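Local coordinates for Alr1010 protein (PDB 3URG), which probably binds calcium ions in the cyanobacterium Nostoc, at residues P63-W68 against T82-G87. Residues are numbered along the deposited sequence; the frame is centred on the assembly and turned at random.
Sequences PFMGKW and TVEVLG
The open end of an antiparallel beta hairpin, strands 64-72 and 77-86, brings Phe64 against Val85 and Gly66 against Val83 in the middle of a five-stranded sheet. Each is a hydrogen-bonded pair, so four backbone bonds tie the strands. Val85 N gives the shortest, 2.6 Å to Phe64 O, almost in line with that carbonyl; in return Phe64 N reaches a lone pair of Val85 O at 3.2 Å. Gly66 and Val83 exchange N-H and C=O likewise. Between them, Met65 CA lies 3.4 Å from Val83 O, a weak CA-H...O contact.

Phe64 and Val85 share one face of the sheet. With chi1 at 62°, CG of Phe64 sits between its backbone N and carbonyl carbon, and the ring swings back over the neighbouring strand. Val85 CB stands 3.8 Å from the ring centroid, 13° off the normal, a CH-pi contact; both methyls lie over that same face, CG2 3.6 Å from Phe64 CE1 and CG1 above CZ. Phe64 also touches Ala122 of strand 120-122, Val125 in a loop, and Thr129 and Ile133 of helix 127-141. With an alanine in place of Phe64, Val85 would probably lose its aromatic cover and a gap is likely to open toward helix 127-141.

On the other, more exposed face of the hairpin, Met65 CG meets Glu84 CG at 4.1 Å. Beyond the glycine, Trp68 CB touches Val83 CG2, while its ring meets Tyr113. The chemistry thus divides: the backbone bonds fix the strand register, and the Phe64 ring, touching both Val85 and helix 127-141, links this face of the sheet to that helix.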
loop_
_atom_site.group_PDB
_atom_site.type_symbol
_atom_site.label_atom_id
_atom_site.label_comp_id
_atom_site.label_asym_id
_atom_site.label_seq_id
_atom_site.Cartn_x
_atom_site.Cartn_y
_atom_site.Cartn_z
ATOM N N PRO A 63 -7.541 12.107 3.250
ATOM C CA PRO A 63 -7.970 10.763 3.625
ATOM C C PRO A 63 -8.871 10.209 2.549
ATOM O O PRO A 63 -9.417 10.963 1.771
ATOM C CB PRO A 63 -8.808 11.004 4.893
ATOM C CG PRO A 63 -9.108 12.514 4.908
ATOM C CD PRO A 63 -8.505 13.128 3.693
ATOM N N PHE A 64 -9.013 8.895 2.488
ATOM C CA PHE A 64 -9.968 8.306 1.565
ATOM C C PHE A 64 -10.613 7.110 2.244
ATOM O O PHE A 64 -10.131 6.633 3.273
ATOM C CB PHE A 64 -9.319 7.938 0.209
ATOM C CG PHE A 64 -8.223 6.896 0.302
ATOM C CD1 PHE A 64 -8.522 5.543 0.227
ATOM C CD2 PHE A 64 -6.895 7.278 0.425
ATOM C CE1 PHE A 64 -7.514 4.585 0.300
ATOM C CE2 PHE A 64 -5.886 6.336 0.492
ATOM C CZ PHE A 64 -6.196 4.986 0.432
ATOM N N MET A 65 -11.715 6.631 1.696
ATOM C CA MET A 65 -12.355 5.482 2.312
ATOM C C MET A 65 -11.997 4.168 1.636
ATOM O O MET A 65 -11.742 4.120 0.434
ATOM C CB MET A 65 -13.856 5.693 2.380
ATOM C CG MET A 65 -14.226 6.618 3.520
ATOM S SD MET A 65 -15.884 7.193 3.357
ATOM C CE MET A 65 -15.859 7.781 1.663
ATOM N N GLY A 66 -11.969 3.103 2.423
ATOM C CA GLY A 66 -11.666 1.794 1.891
ATOM C C GLY A 66 -12.289 0.674 2.695
ATOM O O GLY A 66 -12.730 0.881 3.831
ATOM N N LYS A 67 -12.349 -0.508 2.085
ATOM C CA LYS A 67 -12.743 -1.724 2.784
ATOM C C LYS A 67 -11.460 -2.408 3.210
ATOM O O LYS A 67 -10.624 -2.747 2.367
ATOM C CB LYS A 67 -13.512 -2.662 1.851
ATOM C CG LYS A 67 -14.819 -2.127 1.296
ATOM C CD LYS A 67 -15.555 -3.237 0.557
ATOM C CE LYS A 67 -16.130 -2.762 -0.770
ATOM N NZ LYS A 67 -17.284 -1.836 -0.597
ATOM N N TRP A 68 -11.302 -2.602 4.516
ATOM C CA TRP A 68 -10.134 -3.275 5.059
ATOM C C TRP A 68 -10.463 -4.714 5.444
ATOM O O TRP A 68 -11.374 -4.965 6.234
ATOM C CB TRP A 68 -9.616 -2.517 6.279
ATOM C CG TRP A 68 -8.471 -3.165 7.010
ATOM C CD1 TRP A 68 -7.465 -3.938 6.475
ATOM C CD2 TRP A 68 -8.188 -3.058 8.409
ATOM N NE1 TRP A 68 -6.595 -4.328 7.466
ATOM C CE2 TRP A 68 -7.011 -3.794 8.660
ATOM C CE3 TRP A 68 -8.820 -2.406 9.481
ATOM C CZ2 TRP A 68 -6.451 -3.898 9.928
ATOM C CZ3 TRP A 68 -8.262 -2.514 10.738
ATOM C CH2 TRP A 68 -7.098 -3.260 10.955
ATOM N N THR A 82 -15.115 -0.968 7.217
ATOM C CA THR A 82 -15.161 0.225 6.370
ATOM C C THR A 82 -14.547 1.390 7.118
ATOM O O THR A 82 -15.053 1.816 8.155
ATOM C CB THR A 82 -16.596 0.566 5.917
ATOM O OG1 THR A 82 -17.037 -0.421 4.978
ATOM C CG2 THR A 82 -16.624 1.936 5.241
ATOM N N VAL A 83 -13.444 1.913 6.596
ATOM C CA VAL A 83 -12.633 2.824 7.387
ATOM C C VAL A 83 -12.214 4.025 6.582
ATOM O O VAL A 83 -12.306 4.014 5.361
ATOM C CB VAL A 83 -11.362 2.125 7.908
ATOM C CG1 VAL A 83 -11.737 0.897 8.735
ATOM C CG2 VAL A 83 -10.446 1.716 6.745
ATOM N N GLU A 84 -11.754 5.061 7.273
ATOM C CA GLU A 84 -11.048 6.141 6.602
ATOM C C GLU A 84 -9.569 5.821 6.647
ATOM O O GLU A 84 -9.025 5.509 7.705
ATOM C CB GLU A 84 -11.284 7.480 7.297
ATOM C CG GLU A 84 -12.620 8.125 6.996
ATOM C CD GLU A 84 -12.745 9.505 7.623
ATOM O OE1 GLU A 84 -11.785 10.300 7.532
ATOM O OE2 GLU A 84 -13.804 9.793 8.210
ATOM N N VAL A 85 -8.917 5.880 5.493
ATOM C CA VAL A 85 -7.481 5.710 5.446
ATOM C C VAL A 85 -6.853 7.091 5.640
ATOM O O VAL A 85 -7.024 7.980 4.803
ATOM C CB VAL A 85 -7.050 5.113 4.114
ATOM C CG1 VAL A 85 -5.567 4.814 4.134
ATOM C CG2 VAL A 85 -7.867 3.858 3.814
ATOM N N LEU A 86 -6.141 7.254 6.752
ATOM C CA LEU A 86 -5.694 8.570 7.220
ATOM C C LEU A 86 -4.325 8.997 6.693
ATOM O O LEU A 86 -4.036 10.188 6.583
ATOM C CB LEU A 86 -5.661 8.587 8.749
ATOM C CG LEU A 86 -6.957 8.886 9.520
ATOM C CD1 LEU A 86 -8.217 8.721 8.673
ATOM C CD2 LEU A 86 -7.020 8.046 10.778
ATOM N N GLY A 87 -3.471 8.029 6.391
ATOM C CA GLY A 87 -2.123 8.337 5.942
ATOM C C GLY A 87 -1.245 7.109 6.060
ATOM O O GLY A 87 -1.730 6.039 6.434
#